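Local coordinates for protein tudor (Drosophila melanogaster, PDB 4Q5W) that probably takes part in the Piwi-interacting RNA pathway of the germline, where its Tudor domains recognise methylated arginines in partners such as Aubergine, at residues 6-11 against 131-136; 29-34 against 81-86; 53-58 against 77-82. All coordinates share one frame; numbering follows the deposited sequence.

Contact 1 (6-11 against 131-136); sequences AIITHV and ALLDSC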
ATOM      1  N   ALA A   6       6.646  -3.396  10.650  1.00 13.34           N
ATOM      2  CA  ALA A   6       5.504  -3.252   9.757  1.00 11.08           C
ATOM      3  C   ALA A   6       5.783  -3.954   8.439  1.00 12.97           C
ATOM      4  O   ALA A   6       6.921  -4.329   8.143  1.00 13.34           O
ATOM      5  CB  ALA A   6       5.203  -1.781   9.516  1.00 10.86           C
ATOM      6  N   ILE A   7       4.733  -4.146   7.650  1.00 12.57           N
ATOM      7  CA  ILE A   7       4.878  -4.678   6.298  0.50 12.52           C
ATOM      8  C   ILE A   7       4.412  -3.646   5.281  1.00 14.26           C
ATOM      9  O   ILE A   7       3.296  -3.126   5.381  1.00 13.07           O
ATOM     10  CB  ILE A   7       4.045  -5.943   6.093  0.50 13.74           C
ATOM     11  CG1 ILE A   7       4.548  -7.070   6.993  0.50 16.57           C
ATOM     12  CG2 ILE A   7       4.080  -6.373   4.625  0.50 15.85           C
ATOM     13  CD1 ILE A   7       3.656  -8.292   6.962  0.50 20.83           C
ATOM     14  N   ILE A   8       5.262  -3.335   4.307  1.00 12.99           N
ATOM     15  CA  ILE A   8       4.872  -2.402   3.254  1.00 10.08           C
ATOM     16  C   ILE A   8       3.978  -3.109   2.247  1.00 11.14           C
ATOM     17  O   ILE A   8       4.355  -4.131   1.669  1.00 13.70           O
ATOM     18  CB  ILE A   8       6.107  -1.765   2.585  1.00  9.17           C
ATOM     19  CG1 ILE A   8       6.823  -0.894   3.621  1.00 15.12           C
ATOM     20  CG2 ILE A   8       5.707  -0.928   1.365  1.00 12.24           C
ATOM     21  CD1 ILE A   8       8.141  -0.303   3.153  1.00 17.19           C
ATOM     22  N   THR A   9       2.773  -2.566   2.077  1.00 12.80           N
ATOM     23  CA  THR A   9       1.761  -3.167   1.211  1.00 13.01           C
ATOM     24  C   THR A   9       1.550  -2.412  -0.105  1.00 12.04           C
ATOM     25  O   THR A   9       1.027  -2.984  -1.066  1.00 16.83           O
ATOM     26  CB  THR A   9       0.410  -3.336   1.950  1.00 12.64           C
ATOM     27  OG1 THR A   9       0.048  -2.110   2.590  1.00 14.98           O
ATOM     28  CG2 THR A   9       0.513  -4.430   2.993  1.00 14.01           C
ATOM     29  N   HIS A  10       1.956  -1.145  -0.159  1.00 15.04           N
ATOM     30  CA  HIS A  10       1.865  -0.383  -1.412  1.00 14.74           C
ATOM     31  C   HIS A  10       2.750   0.842  -1.397  1.00 15.93           C
ATOM     32  O   HIS A  10       2.782   1.587  -0.422  1.00 11.47           O
ATOM     33  CB  HIS A  10       0.429   0.081  -1.700  1.00 11.98           C
ATOM     34  CG  HIS A  10       0.307   0.907  -2.946  1.00 13.44           C
ATOM     35  ND1 HIS A  10       0.526   0.386  -4.205  1.00 17.12           N
ATOM     36  CD2 HIS A  10       0.005   2.215  -3.128  1.00 15.61           C
ATOM     37  CE1 HIS A  10       0.359   1.336  -5.109  1.00 16.84           C
ATOM     38  NE2 HIS A  10       0.046   2.458  -4.481  1.00 16.22           N
ATOM     39  N   VAL A  11       3.449   1.071  -2.498  1.00 16.71           N
ATOM     40  CA  VAL A  11       4.247   2.280  -2.628  1.00 15.94           C
ATOM     41  C   VAL A  11       3.687   3.172  -3.721  1.00 14.24           C
ATOM     42  O   VAL A  11       3.674   2.785  -4.885  1.00 16.57           O
ATOM     43  CB  VAL A  11       5.703   1.946  -2.962  1.00 13.16           C
ATOM     44  CG1 VAL A  11       6.491   3.239  -3.241  1.00 12.27           C
ATOM     45  CG2 VAL A  11       6.315   1.171  -1.824  1.00 14.64           C
ATOM     46  N   ALA A 131      12.564  -3.538  -5.867  1.00 15.89           N
ATOM     47  CA  ALA A 131      13.493  -4.655  -5.788  1.00 17.13           C
ATOM     48  C   ALA A 131      14.044  -4.794  -4.375  1.00 19.00           C
ATOM     49  O   ALA A 131      14.198  -5.904  -3.872  1.00 19.99           O
ATOM     50  CB  ALA A 131      14.618  -4.467  -6.783  1.00 17.30           C
ATOM     51  N   LEU A 132      14.338  -3.655  -3.749  1.00 16.76           N
ATOM     52  CA  LEU A 132      14.783  -3.599  -2.360  1.00 17.57           C
ATOM     53  C   LEU A 132      13.740  -4.196  -1.406  1.00 16.11           C
ATOM     54  O   LEU A 132      14.065  -4.991  -0.507  1.00 18.74           O
ATOM     55  CB  LEU A 132      15.065  -2.141  -1.988  1.00 21.71           C
ATOM     56  CG  LEU A 132      16.037  -1.839  -0.856  1.00 23.84           C
ATOM     57  CD1 LEU A 132      17.283  -2.693  -1.017  1.00 28.88           C
ATOM     58  CD2 LEU A 132      16.401  -0.363  -0.877  1.00 24.00           C
ATOM     59  N   LEU A 133      12.483  -3.820  -1.603  1.00 17.80           N
ATOM     60  CA  LEU A 133      11.410  -4.317  -0.750  1.00 18.73           C
ATOM     61  C   LEU A 133      11.173  -5.808  -0.980  1.00 16.11           C
ATOM     62  O   LEU A 133      10.920  -6.557  -0.040  1.00 20.19           O
ATOM     63  CB  LEU A 133      10.118  -3.518  -0.978  1.00 17.16           C
ATOM     64  CG  LEU A 133      10.146  -2.063  -0.505  1.00 17.21           C
ATOM     65  CD1 LEU A 133       8.852  -1.336  -0.848  1.00 16.23           C
ATOM     66  CD2 LEU A 133      10.428  -1.988   0.983  1.00 22.03           C
ATOM     67  N   ASP A 134      11.261  -6.245  -2.232  1.00 21.37           N
ATOM     68  CA  ASP A 134      11.097  -7.661  -2.523  1.00 26.13           C
ATOM     69  C   ASP A 134      12.147  -8.474  -1.765  1.00 24.17           C
ATOM     70  O   ASP A 134      11.878  -9.589  -1.310  1.00 20.07           O
ATOM     71  CB  ASP A 134      11.181  -7.925  -4.028  1.00 37.61           C
ATOM     72  CG  ASP A 134      10.648  -9.294  -4.407  1.00 48.69           C
ATOM     73  OD1 ASP A 134       9.413  -9.487  -4.359  1.00 52.56           O
ATOM     74  OD2 ASP A 134      11.462 -10.177  -4.753  1.00 53.69           O
ATOM     75  N   SER A 135      13.333  -7.893  -1.599  1.00 22.13           N
ATOM     76  CA  SER A 135      14.423  -8.584  -0.913  1.00 21.20           C
ATOM     77  C   SER A 135      14.171  -8.821   0.582  1.00 23.02           C
ATOM     78  O   SER A 135      14.869  -9.625   1.208  1.00 23.83           O
ATOM     79  CB  SER A 135      15.772  -7.875  -1.136  1.00 24.20           C
ATOM     80  OG  SER A 135      15.952  -6.782  -0.255  1.00 23.42           O
ATOM     81  N   CYS A 136      13.186  -8.129   1.155  1.00 16.28           N
ATOM     82  CA  CYS A 136      12.793  -8.393   2.542  1.00 16.06           C
ATOM     83  C   CYS A 136      11.312  -8.753   2.656  1.00 20.62           C
ATOM     84  O   CYS A 136      10.752  -8.779   3.756  1.00 21.22           O
ATOM     85  CB  CYS A 136      13.126  -7.203   3.450  1.00 17.01           C
ATOM     86  SG  CYS A 136      12.340  -5.635   3.028  1.00 18.06           S
TER
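Within 6-11, Ile-8 is the first residue to touch 131-136, and its CA lies 7.9 Å from that of Leu-133, the closest pair of CA atoms between the two segments. The Ile-8 side chain crosses that of Leu-133 at about a right angle and touches it with both branches. CD1 of Ile-8 comes to 3.6 Å from CD2 of Leu-133, while CG2 of Ile-8 lies 3.9 Å from CD1 of Leu-133. With chi1 at -66°, CG2 is turned anti to the backbone N and CG1 anti to the carbonyl carbon, which presents the two branches to different methyls of the leucine. Thr-9 and His-10 then both face Tyr-18 on strand 16-21, a classic beta bulge. The bulge resets the alternation of the strand: His-10 points its CB away from the helix, and Val-11, three residues after Ile-8, points toward it. CG2 of Val-11 rests 3.7 Å from Leu-133 CD1, a methyl shared between Val-11 and Ile-8. Val-11 also touches Phe-129 and Leu-126, one and two turns before Leu-133 in the helix. Ser-135 OG donates to Leu-132 O at 2.6 Å and also bonds Arg-162. The chain then enters strand 139-144, whose backbone pairs with Ala-6. A five-stranded sheet of order 1-2-3-5-4, with first and last strands paired and helices 116-120 and 122-134 between the third and fourth strands, matches the OB-fold of the staphylococcal-nuclease-like half of an extended Tudor domain.

Contact 2 (29-34 against 81-86); sequences DIICEK and LIDYGN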
ATOM      1  N   ASP A  29      -5.900 -10.468   9.379  1.00 18.32           N
ATOM      2  CA  ASP A  29      -6.217 -11.866   9.115  1.00 16.61           C
ATOM      3  C   ASP A  29      -7.706 -12.144   9.273  1.00 15.45           C
ATOM      4  O   ASP A  29      -8.279 -12.874   8.470  1.00 15.26           O
ATOM      5  CB  ASP A  29      -5.428 -12.800  10.027  1.00 19.92           C
ATOM      6  CG  ASP A  29      -3.966 -12.905   9.636  1.00 28.10           C
ATOM      7  OD1 ASP A  29      -3.572 -12.330   8.599  1.00 30.87           O
ATOM      8  OD2 ASP A  29      -3.215 -13.575  10.369  1.00 31.62           O
ATOM      9  N   ILE A  30      -8.320 -11.573  10.310  1.00 14.16           N
ATOM     10  CA  ILE A  30      -9.751 -11.778  10.558  1.00 13.32           C
ATOM     11  C   ILE A  30     -10.597 -11.138   9.463  1.00 13.24           C
ATOM     12  O   ILE A  30     -11.606 -11.704   9.039  1.00 17.75           O
ATOM     13  CB  ILE A  30     -10.169 -11.227  11.946  1.00 19.53           C
ATOM     14  CG1 ILE A  30      -9.559 -12.085  13.060  1.00 22.20           C
ATOM     15  CG2 ILE A  30     -11.665 -11.224  12.094  1.00 24.47           C
ATOM     16  CD1 ILE A  30      -9.502 -11.393  14.413  1.00 20.07           C
ATOM     17  N   ILE A  31     -10.189  -9.960   9.000  1.00 13.36           N
ATOM     18  CA  ILE A  31     -10.910  -9.291   7.914  1.00 11.80           C
ATOM     19  C   ILE A  31     -10.904 -10.162   6.663  1.00 13.81           C
ATOM     20  O   ILE A  31     -11.959 -10.417   6.073  1.00 13.83           O
ATOM     21  CB  ILE A  31     -10.332  -7.889   7.610  1.00 11.85           C
ATOM     22  CG1 ILE A  31     -10.512  -6.967   8.819  1.00 12.54           C
ATOM     23  CG2 ILE A  31     -10.972  -7.292   6.362  1.00 17.00           C
ATOM     24  CD1 ILE A  31      -9.838  -5.595   8.666  1.00 12.62           C
ATOM     25  N   CYS A  32      -9.718 -10.639   6.290  1.00 13.21           N
ATOM     26  CA  CYS A  32      -9.558 -11.514   5.126  0.70 13.02           C
ATOM     27  C   CYS A  32     -10.363 -12.798   5.258  1.00 13.67           C
ATOM     28  O   CYS A  32     -11.026 -13.225   4.317  1.00 14.40           O
ATOM     29  CB  CYS A  32      -8.087 -11.878   4.918  0.70 14.78           C
ATOM     30  SG  CYS A  32      -7.037 -10.513   4.384  0.70 15.44           S
ATOM     31  N   GLU A  33     -10.285 -13.426   6.426  1.00 17.62           N
ATOM     32  CA  GLU A  33     -11.005 -14.678   6.650  1.00 18.31           C
ATOM     33  C   GLU A  33     -12.508 -14.462   6.523  1.00 18.35           C
ATOM     34  O   GLU A  33     -13.209 -15.244   5.887  1.00 20.64           O
ATOM     35  CB  GLU A  33     -10.674 -15.277   8.019  1.00 22.79           C
ATOM     36  CG  GLU A  33     -11.712 -16.267   8.502  1.00 33.27           C
ATOM     37  CD  GLU A  33     -11.114 -17.519   9.098  1.00 48.92           C
ATOM     38  OE1 GLU A  33     -10.640 -17.463  10.254  1.00 50.39           O
ATOM     39  OE2 GLU A  33     -11.122 -18.563   8.409  1.00 57.11           O
ATOM     40  N   LYS A  34     -13.005 -13.389   7.122  1.00 12.83           N
ATOM     41  CA  LYS A  34     -14.438 -13.126   7.062  1.00 13.10           C
ATOM     42  C   LYS A  34     -14.917 -12.777   5.647  1.00 20.01           C
ATOM     43  O   LYS A  34     -15.967 -13.256   5.197  1.00 19.57           O
ATOM     44  CB  LYS A  34     -14.817 -12.038   8.062  1.00 15.92           C
ATOM     45  CG  LYS A  34     -14.848 -12.541   9.502  1.00 18.53           C
ATOM     46  CD  LYS A  34     -15.007 -11.381  10.475  1.00 23.32           C
ATOM     47  CE  LYS A  34     -15.190 -11.874  11.899  1.00 27.28           C
ATOM     48  NZ  LYS A  34     -16.487 -12.579  12.065  1.00 33.96           N
ATOM     49  N   LEU A  81      -7.974  -0.666  -2.594  1.00 12.53           N
ATOM     50  CA  LEU A  81      -8.131  -1.708  -1.584  1.00 11.92           C
ATOM     51  C   LEU A  81      -7.643  -1.104  -0.281  1.00 12.12           C
ATOM     52  O   LEU A  81      -6.431  -1.086  -0.003  1.00 14.72           O
ATOM     53  CB  LEU A  81      -7.329  -2.957  -1.947  1.00 11.95           C
ATOM     54  CG  LEU A  81      -7.520  -3.481  -3.384  1.00 13.30           C
ATOM     55  CD1 LEU A  81      -6.771  -4.790  -3.590  1.00 16.19           C
ATOM     56  CD2 LEU A  81      -9.001  -3.646  -3.728  1.00 12.47           C
ATOM     57  N   ILE A  82      -8.589  -0.591   0.501  1.00 11.41           N
ATOM     58  CA  ILE A  82      -8.280   0.313   1.606  1.00 14.01           C
ATOM     59  C   ILE A  82      -7.346  -0.248   2.667  1.00 12.21           C
ATOM     60  O   ILE A  82      -6.615   0.506   3.313  1.00 13.79           O
ATOM     61  CB  ILE A  82      -9.547   0.856   2.287  1.00 12.72           C
ATOM     62  CG1 ILE A  82     -10.372  -0.285   2.897  1.00 13.05           C
ATOM     63  CG2 ILE A  82     -10.362   1.668   1.292  1.00 14.32           C
ATOM     64  CD1 ILE A  82     -11.426   0.201   3.877  1.00 11.56           C
ATOM     65  N   ASP A  83      -7.362  -1.562   2.851  1.00 12.79           N
ATOM     66  CA  ASP A  83      -6.522  -2.159   3.873  1.00 13.31           C
ATOM     67  C   ASP A  83      -5.080  -2.276   3.418  1.00 10.46           C
ATOM     68  O   ASP A  83      -4.199  -2.507   4.241  1.00 14.27           O
ATOM     69  CB  ASP A  83      -7.086  -3.510   4.327  1.00 11.19           C
ATOM     70  CG  ASP A  83      -8.382  -3.353   5.108  1.00 13.76           C
ATOM     71  OD1 ASP A  83      -8.475  -2.383   5.897  1.00 11.43           O
ATOM     72  OD2 ASP A  83      -9.302  -4.181   4.926  1.00 12.29           O
ATOM     73  N   TYR A  84      -4.839  -2.075   2.123  1.00  9.30           N
ATOM     74  CA  TYR A  84      -3.509  -2.306   1.540  1.00 13.62           C
ATOM     75  C   TYR A  84      -2.929  -1.087   0.833  1.00 16.08           C
ATOM     76  O   TYR A  84      -1.718  -0.814   0.927  1.00 14.35           O
ATOM     77  CB  TYR A  84      -3.539  -3.503   0.583  1.00 12.46           C
ATOM     78  CG  TYR A  84      -3.876  -4.796   1.281  1.00 14.77           C
ATOM     79  CD1 TYR A  84      -5.198  -5.142   1.560  1.00 11.68           C
ATOM     80  CD2 TYR A  84      -2.876  -5.656   1.703  1.00 15.91           C
ATOM     81  CE1 TYR A  84      -5.501  -6.320   2.214  1.00  9.64           C
ATOM     82  CE2 TYR A  84      -3.177  -6.825   2.354  1.00 12.70           C
ATOM     83  CZ  TYR A  84      -4.499  -7.152   2.605  1.00 14.29           C
ATOM     84  OH  TYR A  84      -4.795  -8.328   3.257  1.00 16.97           O
ATOM     85  N   GLY A  85      -3.775  -0.370   0.103  1.00 11.25           N
ATOM     86  CA  GLY A  85      -3.345   0.861  -0.542  1.00 10.12           C
ATOM     87  C   GLY A  85      -3.274   0.840  -2.059  1.00 12.65           C
ATOM     88  O   GLY A  85      -3.350   1.893  -2.689  1.00 13.64           O
ATOM     89  N   ASN A  86      -3.117  -0.340  -2.648  1.00 12.48           N
ATOM     90  CA  ASN A  86      -3.059  -0.457  -4.098  1.00 11.86           C
ATOM     91  C   ASN A  86      -4.420  -0.235  -4.734  1.00 12.84           C
ATOM     92  O   ASN A  86      -5.448  -0.313  -4.057  1.00 19.11           O
ATOM     93  CB  ASN A  86      -2.457  -1.798  -4.547  1.00 14.67           C
ATOM     94  CG  ASN A  86      -3.225  -2.993  -4.027  1.00 17.35           C
ATOM     95  OD1 ASN A  86      -3.437  -3.125  -2.825  1.00 18.41           O
ATOM     96  ND2 ASN A  86      -3.655  -3.866  -4.936  1.00 14.51           N
TER
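Tyr-84 and Cys-32, the latter in the conformer given here, both place their side chains anti to their own carbonyl carbon (chi1 -63° and -69°), and these settings bring the phenol oxygen and the sulfur close together between helix 25-37 and the 81-86 turn. SG of Cys-32 lies 3.3 Å from OH of Tyr-84; the thiol is modelled in two conformers, so this approach describes one of them. Beside it, Ile-31 and Asp-83 come from opposite directions. CG2 of Ile-31 sits 3.8 Å from OD2 of Asp-83, and CD1 of Ile-31 is 4.0 Å from the same oxygen, so two methyls lie against one carboxylate oxygen. That acid is buried but well provided for: OD1 forms a salt bridge with Arg-65 and accepts from Val-106 N, which probably favours its charged form. The isoleucine methyls make only van der Waals contact with OD2, which is hydrogen-bonded as well. The turn itself is fixed by its backbone. Leu-81 O accepts from both Tyr-84 N and Gly-85 N, each at 2.8 Å, and Leu-81 N donates to Asn-86 O at 2.9 Å. At Gly-85 the backbone angles suit glycine, since a CB there would press on the preceding carbonyl oxygen. Met-28 from the same helix also touches Asp-83 and Tyr-84, and the Tyr-64 ring meets that of Tyr-84 steeply, with planes at about 75°. The Asp-Tyr-Gly-Asn turn is a hallmark of Tudor domains, and in relatives it helps form the aromatic cage for methylated arginine.

Contact 3 (53-58 against 77-82); sequences CVVQFA and YKVILI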
ATOM      1  N   CYS A  53     -17.242  -0.400  -0.127  1.00 14.34           N
ATOM      2  CA  CYS A  53     -17.793  -1.643  -0.651  1.00 12.61           C
ATOM      3  C   CYS A  53     -16.737  -2.747  -0.573  1.00 16.82           C
ATOM      4  O   CYS A  53     -15.733  -2.596   0.117  1.00 17.06           O
ATOM      5  CB  CYS A  53     -18.258  -1.446  -2.092  1.00 12.49           C
ATOM      6  SG  CYS A  53     -17.012  -0.730  -3.186  1.00 21.01           S
ATOM      7  N   VAL A  54     -16.981  -3.862  -1.255  1.00 13.88           N
ATOM      8  CA  VAL A  54     -16.022  -4.962  -1.320  1.00 11.13           C
ATOM      9  C   VAL A  54     -15.832  -5.354  -2.777  1.00 14.01           C
ATOM     10  O   VAL A  54     -16.795  -5.344  -3.546  1.00 14.80           O
ATOM     11  CB  VAL A  54     -16.520  -6.198  -0.528  1.00 11.20           C
ATOM     12  CG1 VAL A  54     -15.606  -7.400  -0.752  1.00 13.05           C
ATOM     13  CG2 VAL A  54     -16.589  -5.880   0.958  1.00 15.36           C
ATOM     14  N   VAL A  55     -14.606  -5.681  -3.179  1.00 12.59           N
ATOM     15  CA  VAL A  55     -14.391  -6.170  -4.538  1.00 16.02           C
ATOM     16  C   VAL A  55     -13.574  -7.452  -4.542  1.00 18.12           C
ATOM     17  O   VAL A  55     -12.887  -7.757  -3.566  1.00 16.18           O
ATOM     18  CB  VAL A  55     -13.669  -5.126  -5.420  1.00 17.44           C
ATOM     19  CG1 VAL A  55     -14.452  -3.819  -5.455  1.00 16.69           C
ATOM     20  CG2 VAL A  55     -12.244  -4.888  -4.912  1.00 18.06           C
ATOM     21  N   GLN A  56     -13.653  -8.204  -5.638  1.00 12.87           N
ATOM     22  CA  GLN A  56     -12.725  -9.308  -5.864  1.00 17.25           C
ATOM     23  C   GLN A  56     -11.508  -8.770  -6.606  1.00 18.73           C
ATOM     24  O   GLN A  56     -11.653  -8.070  -7.602  1.00 20.26           O
ATOM     25  CB  GLN A  56     -13.381 -10.429  -6.676  1.00 19.03           C
ATOM     26  CG  GLN A  56     -12.513 -11.681  -6.838  1.00 21.49           C
ATOM     27  CD  GLN A  56     -13.286 -12.862  -7.401  1.00 25.54           C
ATOM     28  OE1 GLN A  56     -14.259 -12.687  -8.133  1.00 27.64           O
ATOM     29  NE2 GLN A  56     -12.863 -14.073  -7.051  1.00 23.84           N
ATOM     30  N   PHE A  57     -10.314  -9.079  -6.102  1.00 16.99           N
ATOM     31  CA  PHE A  57      -9.060  -8.655  -6.731  1.00 16.25           C
ATOM     32  C   PHE A  57      -8.682  -9.694  -7.777  1.00 18.86           C
ATOM     33  O   PHE A  57      -8.597 -10.881  -7.473  1.00 17.95           O
ATOM     34  CB  PHE A  57      -7.970  -8.551  -5.655  1.00 13.96           C
ATOM     35  CG  PHE A  57      -6.674  -7.911  -6.117  1.00 18.52           C
ATOM     36  CD1 PHE A  57      -6.637  -7.041  -7.191  1.00 18.02           C
ATOM     37  CD2 PHE A  57      -5.492  -8.170  -5.428  1.00 24.75           C
ATOM     38  CE1 PHE A  57      -5.436  -6.452  -7.588  1.00 19.92           C
ATOM     39  CE2 PHE A  57      -4.289  -7.587  -5.810  1.00 19.01           C
ATOM     40  CZ  PHE A  57      -4.259  -6.731  -6.888  1.00 18.41           C
ATOM     41  N   ALA A  58      -8.464  -9.256  -9.012  1.00 18.75           N
ATOM     42  CA  ALA A  58      -8.214 -10.190 -10.110  1.00 19.47           C
ATOM     43  C   ALA A  58      -6.931 -10.993  -9.893  1.00 20.70           C
ATOM     44  O   ALA A  58      -6.853 -12.166 -10.268  1.00 23.18           O
ATOM     45  CB  ALA A  58      -8.147  -9.452 -11.433  1.00 21.87           C
ATOM     46  N   TYR A  77     -15.184   0.469 -12.367  1.00 21.69           N
ATOM     47  CA  TYR A  77     -14.791   1.375 -11.296  1.00 19.12           C
ATOM     48  C   TYR A  77     -13.311   1.210 -11.019  1.00 17.90           C
ATOM     49  O   TYR A  77     -12.811   0.089 -11.004  1.00 19.85           O
ATOM     50  CB  TYR A  77     -15.536   1.037 -10.003  1.00 16.07           C
ATOM     51  CG  TYR A  77     -17.041   1.087 -10.097  1.00 18.74           C
ATOM     52  CD1 TYR A  77     -17.742   2.194  -9.642  1.00 19.67           C
ATOM     53  CD2 TYR A  77     -17.763   0.017 -10.610  1.00 17.25           C
ATOM     54  CE1 TYR A  77     -19.116   2.243  -9.709  1.00 18.92           C
ATOM     55  CE2 TYR A  77     -19.149   0.060 -10.688  1.00 18.70           C
ATOM     56  CZ  TYR A  77     -19.816   1.177 -10.231  1.00 19.36           C
ATOM     57  OH  TYR A  77     -21.186   1.239 -10.281  1.00 24.09           O
ATOM     58  N   LYS A  78     -12.615   2.324 -10.805  1.00 19.00           N
ATOM     59  CA  LYS A  78     -11.290   2.269 -10.213  1.00 17.65           C
ATOM     60  C   LYS A  78     -11.472   2.383  -8.712  1.00 16.77           C
ATOM     61  O   LYS A  78     -12.116   3.316  -8.227  1.00 20.93           O
ATOM     62  CB  LYS A  78     -10.384   3.403 -10.707  1.00 17.64           C
ATOM     63  CG  LYS A  78      -8.982   3.347 -10.068  1.00 18.41           C
ATOM     64  CD  LYS A  78      -8.042   4.403 -10.624  1.00 20.18           C
ATOM     65  CE  LYS A  78      -6.614   4.207 -10.079  1.00 22.43           C
ATOM     66  NZ  LYS A  78      -5.683   5.306 -10.490  1.00 26.34           N
ATOM     67  N   VAL A  79     -10.925   1.420  -7.982  1.00 14.20           N
ATOM     68  CA  VAL A  79     -11.089   1.381  -6.537  1.00 12.13           C
ATOM     69  C   VAL A  79      -9.738   1.295  -5.842  1.00 11.43           C
ATOM     70  O   VAL A  79      -8.750   0.898  -6.453  1.00 14.32           O
ATOM     71  CB  VAL A  79     -11.921   0.162  -6.105  1.00 15.46           C
ATOM     72  CG1 VAL A  79     -13.263   0.147  -6.830  1.00 14.30           C
ATOM     73  CG2 VAL A  79     -11.154  -1.129  -6.371  1.00 14.70           C
ATOM     74  N   ILE A  80      -9.712   1.682  -4.570  1.00 12.68           N
ATOM     75  CA  ILE A  80      -8.565   1.421  -3.705  1.00 13.78           C
ATOM     76  C   ILE A  80      -8.906   0.270  -2.759  1.00 14.87           C
ATOM     77  O   ILE A  80     -10.010   0.210  -2.208  1.00 14.08           O
ATOM     78  CB  ILE A  80      -8.113   2.682  -2.907  1.00 14.42           C
ATOM     79  CG1 ILE A  80      -6.969   2.331  -1.943  1.00 17.51           C
ATOM     80  CG2 ILE A  80      -9.262   3.303  -2.139  1.00 13.84           C
ATOM     81  CD1 ILE A  80      -6.358   3.553  -1.232  1.00 19.57           C
ATOM     82  N   LEU A  81      -7.974  -0.666  -2.594  1.00 12.53           N
ATOM     83  CA  LEU A  81      -8.131  -1.708  -1.584  1.00 11.92           C
ATOM     84  C   LEU A  81      -7.643  -1.104  -0.281  1.00 12.12           C
ATOM     85  O   LEU A  81      -6.431  -1.086  -0.003  1.00 14.72           O
ATOM     86  CB  LEU A  81      -7.329  -2.957  -1.947  1.00 11.95           C
ATOM     87  CG  LEU A  81      -7.520  -3.481  -3.384  1.00 13.30           C
ATOM     88  CD1 LEU A  81      -6.771  -4.790  -3.590  1.00 16.19           C
ATOM     89  CD2 LEU A  81      -9.001  -3.646  -3.728  1.00 12.47           C
ATOM     90  N   ILE A  82      -8.589  -0.591   0.501  1.00 11.41           N
ATOM     91  CA  ILE A  82      -8.280   0.313   1.606  1.00 14.01           C
ATOM     92  C   ILE A  82      -7.346  -0.248   2.667  1.00 12.21           C
ATOM     93  O   ILE A  82      -6.615   0.506   3.313  1.00 13.79           O
ATOM     94  CB  ILE A  82      -9.547   0.856   2.287  1.00 12.72           C
ATOM     95  CG1 ILE A  82     -10.372  -0.285   2.897  1.00 13.05           C
ATOM     96  CG2 ILE A  82     -10.362   1.668   1.292  1.00 14.32           C
ATOM     97  CD1 ILE A  82     -11.426   0.201   3.877  1.00 11.56           C
TER
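Over one face of the Phe-57 ring lies a methyl of Leu-81. Its CD1 stands 4.1 Å from the ring centroid and 13° off the ring normal, a CH-pi contact displaced somewhat toward the rim, with the ring atom CG of Phe-57 the nearest at 4.0 Å from that methyl. The two side chains cross at about a right angle. The ring reaches this place because CG of Phe-57 is anti to the backbone N (chi1 -171°). Thr-88 of strand 87-90 also touches Phe-57. The other methyl of Leu-81 is used too: CD2 lies 3.7 Å from CG2 of Val-55, so one leucine is divided between an aromatic face and a valine methyl. CG2 of Val-55 further approaches CG2 of Val-79 at 4.2 Å. In both valines CG2 occupies the crowded position between backbone N and carbonyl carbon, and the side chains slide past each other in opposite directions. The nearest CA atoms here, Val-55 and Leu-81, are 8.2 Å apart. Strand 63-71 lies between 52-56 and 77-81 and pairs with both, while Tyr-77 also bonds Val-90 of strand 87-90. Side chains of two non-adjacent strands meeting this way is consistent with the strongly curved sheet of a Tudor barrel. The chemistry is wholly apolar, with no hydrogen bond between the two segments, so their cohesion comes from methyl packing and one CH-pi contact.

How the contacts relate
From the N terminus, strand 5-11 waits about 120 residues before contact 1 closes the longest loop, joining it to the end of helix 122-134. Both other contacts fall within that span. Contact 2 ties helix 25-37 to the turn after strand 77-81, and contact 3, starting later at 53-58, returns to strand 77-81 just before that turn, sharing Leu-81 and Ile-82 with contact 2. Contact 1 belongs to the OB-like half and contact 3 to the Tudor barrel, with centres about 21 Å apart. Contact 2 bridges them: Thr-9 OG1 lies 2.7 Å from Tyr-84 O, a probable hydrogen bond, and Asn-86 ND2 packs 3.5 Å from Phe-57 CZ.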